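Local structure of alpha-rhamnosidase (Dictyoglomus thermophilum, 6I60) at residues F53-R58 / E64-Y69; T90-S95 / S122-S127; G219-D222 / V227-T230; N251-K256 / P549-I554. The protein probably hydrolyses terminal non-reducing alpha-L-rhamnose residues of alpha-L-rhamnosides, including those carried by natural flavonoids. All coordinates share one frame; numbering follows the deposited sequence.

Contact 1: F53-R58 / E64-Y69; sequences FSWKLR and EKQTAY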
loop_
_atom_site.group_PDB
_atom_site.type_symbol
_atom_site.label_atom_id
_atom_site.label_comp_id
_atom_site.label_asym_id
_atom_site.label_seq_id
_atom_site.Cartn_x
_atom_site.Cartn_y
_atom_site.Cartn_z
ATOM N N PHE A 53 0.433 14.089 14.780
ATOM C CA PHE A 53 0.255 15.370 14.110
ATOM C C PHE A 53 1.470 15.670 13.241
ATOM O O PHE A 53 2.603 15.340 13.606
ATOM C CB PHE A 53 0.047 16.502 15.122
ATOM C CG PHE A 53 -1.254 16.418 15.871
ATOM C CD1 PHE A 53 -2.407 16.983 15.349
ATOM C CD2 PHE A 53 -1.324 15.775 17.096
ATOM C CE1 PHE A 53 -3.605 16.907 16.035
ATOM C CE2 PHE A 53 -2.520 15.695 17.787
ATOM C CZ PHE A 53 -3.661 16.262 17.255
ATOM N N SER A 54 1.230 16.300 12.093
ATOM C CA SER A 54 2.300 16.611 11.158
ATOM C C SER A 54 1.944 17.872 10.387
ATOM O O SER A 54 0.780 18.276 10.321
ATOM C CB SER A 54 2.560 15.445 10.195
ATOM O OG SER A 54 1.349 14.805 9.832
ATOM N N TRP A 55 2.968 18.490 9.800
ATOM C CA TRP A 55 2.793 19.718 9.035
ATOM C C TRP A 55 4.010 19.929 8.148
ATOM O O TRP A 55 5.091 19.396 8.408
ATOM C CB TRP A 55 2.589 20.928 9.951
ATOM C CG TRP A 55 3.682 21.086 10.961
ATOM C CD1 TRP A 55 4.901 21.668 10.767
ATOM C CD2 TRP A 55 3.658 20.649 12.325
ATOM N NE1 TRP A 55 5.638 21.621 11.927
ATOM C CE2 TRP A 55 4.897 21.001 12.898
ATOM C CE3 TRP A 55 2.709 19.996 13.118
ATOM C CZ2 TRP A 55 5.210 20.722 14.224
ATOM C CZ3 TRP A 55 3.022 19.720 14.431
ATOM C CH2 TRP A 55 4.261 20.084 14.973
ATOM N N LYS A 56 3.817 20.727 7.101
ATOM C CA LYS A 56 4.873 21.108 6.175
ATOM C C LYS A 56 5.192 22.590 6.329
ATOM O O LYS A 56 4.395 23.367 6.862
ATOM C CB LYS A 56 4.471 20.800 4.728
ATOM C CG LYS A 56 4.179 19.333 4.469
ATOM C CD LYS A 56 3.504 19.128 3.122
ATOM C CE LYS A 56 3.281 17.649 2.834
ATOM N NZ LYS A 56 4.561 16.887 2.808
ATOM N N LEU A 57 6.371 22.981 5.848
ATOM C CA LEU A 57 6.878 24.328 6.059
ATOM C C LEU A 57 7.278 24.968 4.739
ATOM O O LEU A 57 7.628 24.284 3.774
ATOM C CB LEU A 57 8.076 24.327 7.014
ATOM C CG LEU A 57 7.811 23.704 8.384
ATOM C CD1 LEU A 57 9.105 23.550 9.161
ATOM C CD2 LEU A 57 6.806 24.541 9.155
ATOM N N ARG A 58 7.230 26.300 4.718
ATOM C CA ARG A 58 7.601 27.089 3.551
ATOM C C ARG A 58 8.139 28.428 4.035
ATOM O O ARG A 58 7.541 29.056 4.913
ATOM C CB ARG A 58 6.403 27.296 2.616
ATOM C CG ARG A 58 6.605 28.381 1.568
ATOM C CD ARG A 58 6.323 27.856 0.168
ATOM N NE ARG A 58 6.007 28.930 -0.772
ATOM C CZ ARG A 58 5.455 28.740 -1.966
ATOM N NH1 ARG A 58 5.155 27.514 -2.375
ATOM N NH2 ARG A 58 5.202 29.777 -2.754
ATOM N N GLU A 64 16.743 27.413 5.322
ATOM C CA GLU A 64 15.901 27.565 6.495
ATOM C C GLU A 64 15.534 26.197 7.055
ATOM O O GLU A 64 15.421 25.213 6.317
ATOM C CB GLU A 64 14.636 28.362 6.166
ATOM C CG GLU A 64 14.823 29.869 6.229
ATOM C CD GLU A 64 15.105 30.365 7.635
ATOM O OE1 GLU A 64 14.873 29.602 8.596
ATOM O OE2 GLU A 64 15.555 31.522 7.779
ATOM N N LYS A 65 15.362 26.145 8.374
ATOM C CA LYS A 65 15.065 24.902 9.070
ATOM C C LYS A 65 14.338 25.229 10.366
ATOM O O LYS A 65 14.661 26.217 11.030
ATOM C CB LYS A 65 16.350 24.102 9.336
ATOM C CG LYS A 65 16.487 23.543 10.742
ATOM C CD LYS A 65 17.648 22.561 10.831
ATOM C CE LYS A 65 18.229 22.510 12.235
ATOM N NZ LYS A 65 19.322 21.504 12.350
ATOM N N GLN A 66 13.347 24.409 10.710
ATOM C CA GLN A 66 12.562 24.645 11.915
ATOM C C GLN A 66 13.410 24.415 13.160
ATOM O O GLN A 66 14.107 23.402 13.273
ATOM C CB GLN A 66 11.337 23.731 11.943
ATOM C CG GLN A 66 10.587 23.739 13.270
ATOM C CD GLN A 66 9.473 22.710 13.322
ATOM O OE1 GLN A 66 8.499 22.797 12.576
ATOM N NE2 GLN A 66 9.611 21.731 14.206
ATOM N N THR A 67 13.344 25.359 14.102
ATOM C CA THR A 67 14.029 25.228 15.379
ATOM C C THR A 67 13.088 25.061 16.563
ATOM O O THR A 67 13.528 24.588 17.615
ATOM C CB THR A 67 14.926 26.446 15.636
ATOM O OG1 THR A 67 14.127 27.635 15.644
ATOM C CG2 THR A 67 15.988 26.557 14.555
ATOM N N ALA A 68 11.818 25.431 16.420
ATOM C CA ALA A 68 10.857 25.291 17.504
ATOM C C ALA A 68 9.453 25.259 16.921
ATOM O O ALA A 68 9.202 25.808 15.846
ATOM C CB ALA A 68 10.986 26.428 18.525
ATOM N N TYR A 69 8.543 24.608 17.644
ATOM C CA TYR A 69 7.143 24.542 17.248
ATOM C C TYR A 69 6.261 24.658 18.485
ATOM O O TYR A 69 6.715 24.484 19.618
ATOM C CB TYR A 69 6.822 23.244 16.487
ATOM C CG TYR A 69 6.817 22.003 17.356
ATOM C CD1 TYR A 69 5.657 21.577 17.995
ATOM C CD2 TYR A 69 7.973 21.258 17.537
ATOM C CE1 TYR A 69 5.652 20.450 18.792
ATOM C CE2 TYR A 69 7.977 20.127 18.330
ATOM C CZ TYR A 69 6.815 19.729 18.957
ATOM O OH TYR A 69 6.819 18.603 19.748
#
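Trp-55 meets Gln-66 and Tyr-69 through two different parts of its indole. Trp-55 NE1 donates a hydrogen bond to Gln-66 OE1 at 3.2 Å, nearly straight at 172°, with the acceptor at the ring edge in the indole plane and the donor on a carbonyl lone pair. The benzo end lies obliquely against Tyr-69, Trp-55 CH2 to Tyr-69 CD1 at 3.6 Å, the two planes turned by 51°. Leu-57 completes the first shell: its CD1 touches the aliphatic start of the glutamine chain, 3.6 Å from Gln-66 CB, and also flanks OE1. Glutamine suits this buried place because an extended chain, with CG opposite the backbone N (chi1 170°), carries the amide across to the indole. Further out, Gln-66 NE2 is held by the carbonyls of Glu-97 and Ser-95, which fixes the amide rotation and keeps OE1 turned to the indole. Val-117, Ile-100 and Leu-35 also pack against Trp-55. A leucine in place of the tryptophan would probably leave Gln-66 OE1 without its donor and open a gap beside Tyr-69. Just along the chain, Thr-67 and Ala-68 form a classic beta bulge opposite Trp-120. Strands 52-56 and 68-74 belong to different sheets, so the tryptophan bridges the interior between them, as core aromatics do in the beta sandwich of an immunoglobulin-like domain.

Contact 2: T90-S95 / S122-S127; sequences TGKVLS and SKDQES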
loop_
_atom_site.group_PDB
_atom_site.type_symbol
_atom_site.label_atom_id
_atom_site.label_comp_id
_atom_site.label_asym_id
_atom_site.label_seq_id
_atom_site.Cartn_x
_atom_site.Cartn_y
_atom_site.Cartn_z
ATOM N N THR A 90 1.498 22.841 23.992
ATOM C CA THR A 90 2.884 22.429 24.182
ATOM C C THR A 90 3.795 23.589 24.554
ATOM O O THR A 90 4.855 23.361 25.147
ATOM C CB THR A 90 3.419 21.763 22.913
ATOM O OG1 THR A 90 3.540 22.741 21.873
ATOM C CG2 THR A 90 2.483 20.669 22.457
ATOM N N GLY A 91 3.416 24.820 24.223
ATOM C CA GLY A 91 4.349 25.914 24.365
ATOM C C GLY A 91 5.433 25.810 23.305
ATOM O O GLY A 91 5.417 24.937 22.434
ATOM N N LYS A 92 6.392 26.728 23.391
ATOM C CA LYS A 92 7.522 26.733 22.463
ATOM C C LYS A 92 8.387 25.507 22.733
ATOM O O LYS A 92 9.216 25.502 23.645
ATOM C CB LYS A 92 8.331 28.017 22.605
ATOM C CG LYS A 92 9.510 28.110 21.648
ATOM C CD LYS A 92 10.056 29.525 21.577
ATOM C CE LYS A 92 11.445 29.550 20.969
ATOM N NZ LYS A 92 11.830 30.926 20.559
ATOM N N VAL A 93 8.188 24.459 21.938
ATOM C CA VAL A 93 8.961 23.228 22.051
ATOM C C VAL A 93 10.195 23.350 21.166
ATOM O O VAL A 93 10.081 23.473 19.942
ATOM C CB VAL A 93 8.122 22.005 21.654
ATOM C CG1 VAL A 93 9.006 20.774 21.546
ATOM C CG2 VAL A 93 7.009 21.782 22.657
ATOM N N LEU A 94 11.373 23.309 21.783
ATOM C CA LEU A 94 12.638 23.417 21.057
ATOM C C LEU A 94 12.953 22.065 20.426
ATOM O O LEU A 94 13.642 21.223 21.005
ATOM C CB LEU A 94 13.755 23.874 21.987
ATOM C CG LEU A 94 13.488 25.137 22.807
ATOM C CD1 LEU A 94 14.755 25.586 23.517
ATOM C CD2 LEU A 94 12.937 26.253 21.932
ATOM N N SER A 95 12.434 21.858 19.217
ATOM C CA SER A 95 12.662 20.622 18.482
ATOM C C SER A 95 12.457 20.897 16.999
ATOM O O SER A 95 11.564 21.660 16.622
ATOM C CB SER A 95 11.721 19.504 18.953
ATOM O OG SER A 95 11.399 18.613 17.897
ATOM N N SER A 122 15.103 29.340 11.389
ATOM C CA SER A 122 16.491 29.209 11.814
ATOM C C SER A 122 16.977 30.407 12.622
ATOM O O SER A 122 17.979 30.286 13.332
ATOM C CB SER A 122 17.394 29.005 10.597
ATOM O OG SER A 122 17.416 27.645 10.198
ATOM N N LYS A 123 16.297 31.552 12.539
ATOM C CA LYS A 123 16.678 32.738 13.297
ATOM C C LYS A 123 15.717 33.044 14.428
ATOM O O LYS A 123 15.586 34.208 14.819
ATOM C CB LYS A 123 16.735 33.948 12.394
ATOM C CG LYS A 123 17.664 33.782 11.316
ATOM C CD LYS A 123 17.900 35.120 10.751
ATOM C CE LYS A 123 18.229 34.957 9.317
ATOM N NZ LYS A 123 19.667 34.855 9.246
ATOM N N ASP A 124 15.017 32.031 14.928
ATOM C CA ASP A 124 14.073 32.171 16.031
ATOM C C ASP A 124 12.967 33.175 15.728
ATOM O O ASP A 124 12.349 33.715 16.649
ATOM C CB ASP A 124 14.792 32.553 17.330
ATOM C CG ASP A 124 14.049 32.083 18.564
ATOM O OD1 ASP A 124 13.331 31.065 18.475
ATOM O OD2 ASP A 124 14.180 32.735 19.621
ATOM N N GLN A 125 12.699 33.435 14.451
ATOM C CA GLN A 125 11.624 34.341 14.070
ATOM C C GLN A 125 10.295 33.599 14.144
ATOM O O GLN A 125 10.132 32.538 13.531
ATOM C CB GLN A 125 11.866 34.898 12.669
ATOM C CG GLN A 125 13.258 35.482 12.479
ATOM C CD GLN A 125 13.485 36.011 11.077
ATOM O OE1 GLN A 125 14.020 37.105 10.893
ATOM N NE2 GLN A 125 13.077 35.235 10.079
ATOM N N GLU A 126 9.355 34.153 14.902
ATOM C CA GLU A 126 8.077 33.499 15.135
ATOM C C GLU A 126 7.162 33.657 13.928
ATOM O O GLU A 126 7.093 34.727 13.316
ATOM C CB GLU A 126 7.412 34.081 16.382
ATOM C CG GLU A 126 6.130 33.386 16.799
ATOM C CD GLU A 126 5.358 34.175 17.835
ATOM O OE1 GLU A 126 4.578 33.561 18.592
ATOM O OE2 GLU A 126 5.534 35.410 17.895
ATOM N N SER A 127 6.458 32.579 13.589
ATOM C CA SER A 127 5.528 32.525 12.473
ATOM C C SER A 127 4.089 32.643 12.964
ATOM O O SER A 127 3.784 32.284 14.105
ATOM C CB SER A 127 5.691 31.213 11.699
ATOM O OG SER A 127 4.454 30.771 11.166
#
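Lys-92 reaches across to Asp-124, and this single ion pair carries the whole contact. Lys-92 NZ donates to Asp-124 OD1 at 2.6 Å on the syn side of that oxygen, the side facing OD2, and OD2 itself lies 3.1 Å from NZ. The ammonium group therefore sits before the mouth of the carboxylate. Behind it the lysine contributes little more than its last methylene, Lys-92 CE being 3.5 Å from Asp-124 OD1. Lysine suits a separation of this size: with CG opposite the backbone N (chi1 -179°) and the chain stretched out beyond it, the charge spans a gap in which the nearest CA atoms, those of Lys-92 and Glu-126, are 10.0 Å apart. Aspartate also suits this turn of the loop, since it tolerates the positive phi of Asp-124 (58°) better than most residues. The contact as a whole buries just 74 Å², and beyond the ion pair the segments do not touch; both partners are exposed, and water is likely to weaken their attraction. The loop of residues 90-95 leads from strand 88-89 to strand 99-101, and lies along strand 68-74, with Lys-92 touching Ala-68. The loop of residues 122-127 joins strand 112-120 to strand 133-137, tied back by a salt bridge between Glu-126 and Arg-118.

Contact 3: G219-D222 / V227-T230; sequences GQTD and VLYT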
loop_
_atom_site.group_PDB
_atom_site.type_symbol
_atom_site.label_atom_id
_atom_site.label_comp_id
_atom_site.label_asym_id
_atom_site.label_seq_id
_atom_site.Cartn_x
_atom_site.Cartn_y
_atom_site.Cartn_z
ATOM N N GLY A 219 -12.038 -2.839 5.687
ATOM C CA GLY A 219 -10.815 -3.479 5.262
ATOM C C GLY A 219 -10.679 -4.899 5.783
ATOM O O GLY A 219 -11.266 -5.290 6.792
ATOM N N GLN A 220 -9.876 -5.681 5.069
ATOM C CA GLN A 220 -9.655 -7.077 5.424
ATOM C C GLN A 220 -8.695 -7.161 6.604
ATOM O O GLN A 220 -7.550 -6.705 6.517
ATOM C CB GLN A 220 -9.106 -7.846 4.225
ATOM C CG GLN A 220 -9.895 -7.639 2.946
ATOM C CD GLN A 220 -9.361 -8.469 1.797
ATOM O OE1 GLN A 220 -8.460 -9.291 1.975
ATOM N NE2 GLN A 220 -9.914 -8.258 0.609
ATOM N N THR A 221 -9.164 -7.739 7.707
ATOM C CA THR A 221 -8.337 -7.999 8.875
ATOM C C THR A 221 -8.725 -9.352 9.449
ATOM O O THR A 221 -9.681 -9.990 9.000
ATOM C CB THR A 221 -8.496 -6.916 9.951
ATOM O OG1 THR A 221 -9.885 -6.610 10.125
ATOM C CG2 THR A 221 -7.743 -5.654 9.562
ATOM N N ASP A 222 -7.971 -9.792 10.450
ATOM C CA ASP A 222 -8.352 -10.972 11.220
ATOM C C ASP A 222 -9.551 -10.598 12.083
ATOM O O ASP A 222 -9.398 -10.040 13.174
ATOM C CB ASP A 222 -7.184 -11.464 12.067
ATOM C CG ASP A 222 -7.495 -12.759 12.793
ATOM O OD1 ASP A 222 -8.669 -13.189 12.768
ATOM O OD2 ASP A 222 -6.566 -13.348 13.387
ATOM N N VAL A 227 -11.918 -5.832 14.313
ATOM C CA VAL A 227 -12.854 -5.461 13.258
ATOM C C VAL A 227 -12.826 -3.945 13.123
ATOM O O VAL A 227 -13.195 -3.231 14.062
ATOM C CB VAL A 227 -14.284 -5.950 13.551
ATOM C CG1 VAL A 227 -15.245 -5.445 12.482
ATOM C CG2 VAL A 227 -14.324 -7.470 13.641
ATOM N N LEU A 228 -12.394 -3.455 11.963
ATOM C CA LEU A 228 -12.335 -2.018 11.721
ATOM C C LEU A 228 -13.706 -1.513 11.294
ATOM O O LEU A 228 -14.222 -1.915 10.246
ATOM C CB LEU A 228 -11.293 -1.690 10.654
ATOM C CG LEU A 228 -9.944 -2.399 10.740
ATOM C CD1 LEU A 228 -9.191 -2.249 9.433
ATOM C CD2 LEU A 228 -9.130 -1.844 11.895
ATOM N N TYR A 229 -14.295 -0.632 12.097
ATOM C CA TYR A 229 -15.561 -0.005 11.751
ATOM C C TYR A 229 -15.309 1.349 11.100
ATOM O O TYR A 229 -14.271 1.980 11.315
ATOM C CB TYR A 229 -16.458 0.155 12.984
ATOM C CG TYR A 229 -16.007 1.211 13.970
ATOM C CD1 TYR A 229 -15.075 0.915 14.956
ATOM C CD2 TYR A 229 -16.526 2.500 13.925
ATOM C CE1 TYR A 229 -14.662 1.876 15.861
ATOM C CE2 TYR A 229 -16.120 3.466 14.825
ATOM C CZ TYR A 229 -15.188 3.148 15.791
ATOM O OH TYR A 229 -14.783 4.107 16.689
ATOM N N THR A 230 -16.269 1.784 10.290
ATOM C CA THR A 230 -16.191 3.051 9.578
ATOM C C THR A 230 -17.239 4.014 10.121
ATOM O O THR A 230 -18.372 3.616 10.409
ATOM C CB THR A 230 -16.396 2.846 8.074
ATOM O OG1 THR A 230 -15.493 1.840 7.599
ATOM C CG2 THR A 230 -16.147 4.139 7.313
HETATM O O HOH W 1 -12.066 -5.422 9.937
#
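Thr-221 lays its methyl group against Leu-228, Thr-221 CG2 approaching Leu-228 CD1 to 3.7 Å, the closest approach between the two side chains, with Leu-228 CG just behind. Threonine fits because its two branches do different work. CG2 lies opposite the carbonyl carbon and meets the leucine, while OG1, placed between the backbone N and the carbonyl carbon (chi1 45°), serves the polar side. There a water links the segments: it donates to Gly-219 O at 3.2 Å, accepts from Leu-228 N at 2.8 Å, and shares a hydrogen bond with Thr-221 OG1 at 2.5 Å. With no direct hydrogen bond across the contact, this water supplies the partner of a buried backbone amide. Thr-221 OG1 is also bonded to Arg-226 O, so the hydroxyl has a second partner besides the water. Gly-219 suits its place because the first carbon of a side chain there would already come up against Leu-228 CD1. The loop of residues 219-222 doubles back on the start of strand 226-233, which is flanked in its sheet by strands 189-199 and 336-338. From helix 524-535, Lys-529 touches both Thr-221 and Leu-228, and Asp-533 touches Thr-221, bringing that helix up against the loop and the strand.

Contact 4: N251-K256 / P549-I554; sequences NGRYVK and PPYWSI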
loop_
_atom_site.group_PDB
_atom_site.type_symbol
_atom_site.label_atom_id
_atom_site.label_comp_id
_atom_site.label_asym_id
_atom_site.label_seq_id
_atom_site.Cartn_x
_atom_site.Cartn_y
_atom_site.Cartn_z
ATOM N N ASN A 251 -20.398 -11.094 1.589
ATOM C CA ASN A 251 -19.552 -12.078 2.260
ATOM C C ASN A 251 -18.118 -11.578 2.394
ATOM O O ASN A 251 -17.618 -11.379 3.507
ATOM C CB ASN A 251 -19.583 -13.408 1.500
ATOM C CG ASN A 251 -20.992 -13.890 1.223
ATOM O OD1 ASN A 251 -21.969 -13.308 1.691
ATOM N ND2 ASN A 251 -21.102 -14.960 0.450
ATOM N N GLY A 252 -17.441 -11.376 1.267
ATOM C CA GLY A 252 -16.062 -10.933 1.285
ATOM C C GLY A 252 -15.128 -11.981 1.851
ATOM O O GLY A 252 -15.046 -13.097 1.329
ATOM N N ARG A 253 -14.420 -11.633 2.923
ATOM C CA ARG A 253 -13.514 -12.558 3.585
ATOM C C ARG A 253 -14.107 -13.182 4.839
ATOM O O ARG A 253 -13.531 -14.140 5.367
ATOM C CB ARG A 253 -12.201 -11.847 3.933
ATOM C CG ARG A 253 -11.293 -11.632 2.737
ATOM C CD ARG A 253 -10.101 -12.564 2.796
ATOM N NE ARG A 253 -9.161 -12.349 1.701
ATOM C CZ ARG A 253 -9.197 -13.004 0.545
ATOM N NH1 ARG A 253 -10.131 -13.920 0.328
ATOM N NH2 ARG A 253 -8.298 -12.746 -0.393
ATOM N N TYR A 254 -15.238 -12.671 5.325
ATOM C CA TYR A 254 -15.932 -13.251 6.476
ATOM C C TYR A 254 -16.744 -14.445 5.985
ATOM O O TYR A 254 -17.965 -14.393 5.823
ATOM C CB TYR A 254 -16.811 -12.209 7.157
ATOM C CG TYR A 254 -17.155 -12.526 8.597
ATOM C CD1 TYR A 254 -16.222 -12.345 9.610
ATOM C CD2 TYR A 254 -18.416 -12.998 8.944
ATOM C CE1 TYR A 254 -16.533 -12.631 10.929
ATOM C CE2 TYR A 254 -18.736 -13.287 10.260
ATOM C CZ TYR A 254 -17.790 -13.100 11.248
ATOM O OH TYR A 254 -18.096 -13.383 12.560
ATOM N N VAL A 255 -16.037 -15.547 5.735
ATOM C CA VAL A 255 -16.639 -16.761 5.204
ATOM C C VAL A 255 -16.206 -17.942 6.061
ATOM O O VAL A 255 -15.220 -17.880 6.799
ATOM C CB VAL A 255 -16.265 -16.996 3.725
ATOM C CG1 VAL A 255 -17.168 -16.179 2.811
ATOM C CG2 VAL A 255 -14.810 -16.644 3.490
ATOM N N LYS A 256 -16.962 -19.037 5.944
ATOM C CA LYS A 256 -16.750 -20.188 6.818
ATOM C C LYS A 256 -15.426 -20.889 6.538
ATOM O O LYS A 256 -14.870 -21.532 7.435
ATOM C CB LYS A 256 -17.909 -21.173 6.674
ATOM C CG LYS A 256 -18.861 -21.187 7.861
ATOM C CD LYS A 256 -18.528 -22.315 8.823
ATOM C CE LYS A 256 -19.502 -23.472 8.677
ATOM N NZ LYS A 256 -19.044 -24.679 9.424
ATOM N N PRO A 549 -3.526 -10.781 6.649
ATOM C CA PRO A 549 -4.094 -11.589 7.738
ATOM C C PRO A 549 -4.064 -13.090 7.453
ATOM O O PRO A 549 -4.120 -13.491 6.290
ATOM C CB PRO A 549 -5.540 -11.087 7.830
ATOM C CG PRO A 549 -5.529 -9.751 7.178
ATOM C CD PRO A 549 -4.524 -9.862 6.082
ATOM N N PRO A 550 -3.978 -13.907 8.504
ATOM C CA PRO A 550 -3.778 -15.356 8.325
ATOM C C PRO A 550 -5.068 -16.102 7.997
ATOM O O PRO A 550 -5.495 -17.008 8.717
ATOM C CB PRO A 550 -3.187 -15.770 9.678
ATOM C CG PRO A 550 -3.814 -14.832 10.650
ATOM C CD PRO A 550 -4.012 -13.523 9.926
ATOM N N TYR A 551 -5.707 -15.717 6.889
ATOM C CA TYR A 551 -6.803 -16.525 6.366
ATOM C C TYR A 551 -6.309 -17.919 6.002
ATOM O O TYR A 551 -7.018 -18.913 6.200
ATOM C CB TYR A 551 -7.438 -15.838 5.158
ATOM C CG TYR A 551 -7.862 -14.410 5.422
ATOM C CD1 TYR A 551 -8.905 -14.126 6.296
ATOM C CD2 TYR A 551 -7.219 -13.346 4.803
ATOM C CE1 TYR A 551 -9.296 -12.822 6.542
ATOM C CE2 TYR A 551 -7.601 -12.038 5.045
ATOM C CZ TYR A 551 -8.642 -11.784 5.913
ATOM O OH TYR A 551 -9.028 -10.486 6.156
ATOM N N TRP A 552 -5.093 -18.006 5.468
ATOM C CA TRP A 552 -4.363 -19.259 5.342
ATOM C C TRP A 552 -3.317 -19.301 6.449
ATOM O O TRP A 552 -2.424 -18.447 6.496
ATOM C CB TRP A 552 -3.694 -19.375 3.974
ATOM C CG TRP A 552 -4.634 -19.491 2.813
ATOM C CD1 TRP A 552 -5.985 -19.673 2.862
ATOM C CD2 TRP A 552 -4.286 -19.433 1.425
ATOM N NE1 TRP A 552 -6.501 -19.732 1.587
ATOM C CE2 TRP A 552 -5.478 -19.587 0.688
ATOM C CE3 TRP A 552 -3.082 -19.266 0.734
ATOM C CZ2 TRP A 552 -5.500 -19.580 -0.705
ATOM C CZ3 TRP A 552 -3.106 -19.260 -0.649
ATOM C CH2 TRP A 552 -4.307 -19.415 -1.353
ATOM N N SER A 553 -3.428 -20.279 7.344
ATOM C CA SER A 553 -2.502 -20.382 8.467
ATOM C C SER A 553 -1.231 -21.081 8.001
ATOM O O SER A 553 -1.226 -22.297 7.782
ATOM C CB SER A 553 -3.148 -21.130 9.630
ATOM O OG SER A 553 -3.803 -20.233 10.510
ATOM N N ILE A 554 -0.154 -20.318 7.845
ATOM C CA ILE A 554 1.154 -20.864 7.484
ATOM C C ILE A 554 2.131 -20.399 8.559
ATOM O O ILE A 554 2.730 -19.323 8.471
ATOM C CB ILE A 554 1.602 -20.443 6.083
ATOM C CG1 ILE A 554 0.750 -21.147 5.028
ATOM C CG2 ILE A 554 3.060 -20.811 5.850
ATOM C CD1 ILE A 554 -0.267 -20.256 4.371
#
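Arg-253 occupies the third position of a type II' beta turn running from Asn-251 to Tyr-254, and its CA lies 8.3 Å from that of Tyr-551 in the loop it faces. Gly-252 provides the positive phi that the second position of such a turn requires, and Tyr-254 N closes the turn on Asn-251 O. Across the contact, the arginine offers its aliphatic stem to the phenol. Arg-253 CD stands over the centre of one face of the Tyr-551 ring, 3.5 Å from the centroid and 14° off the normal, a CH-pi interaction. The chain bends at chi2 (-107°), which brings CD over the ring centre while CB and CG lie nearer the hydroxyl end. The guanidinium plane lies oblique to the ring, 50° from it. Arginine suits the place because carbon covers the aromatic face while nitrogens face polar groups beyond: weak hydrogen bonds run from NE to Gln-220, NH1 to Tyr-300 and NH2 to Glu-502. Tyr-258 meets the tyrosine ring as well. Replacing Tyr-551 by an alanine would probably open a gap beneath Arg-253 CD and leave the arginine stem freer to shift. The arrangement is a buried domain interface, joining a loop of the beta-rich rhamnosidase N-terminal domain to one of the helical six-hairpin glycosidase domain.

The four contacts follow one another along the chain and form two groups. Contacts 1 and 2, with centres 9 Å apart, share the immunoglobulin-like domain and are probably tied by a hydrogen bond from Val-93 N to Tyr-69 O; contact 1 lies in the sandwich interior and contact 2 joins surface loops. Contacts 3 and 4 lie 12 Å apart between centres, probably linked by a hydrogen bond between Tyr-551 OH and Thr-221 O. Contact 3 lies within the N-terminal rhamnosidase domain, and contact 4 joins that domain to the six-hairpin glycosidase domain. The centres of contacts 1 and 3 are 34 Å apart, and those of contacts 2 and 4 about 50 Å.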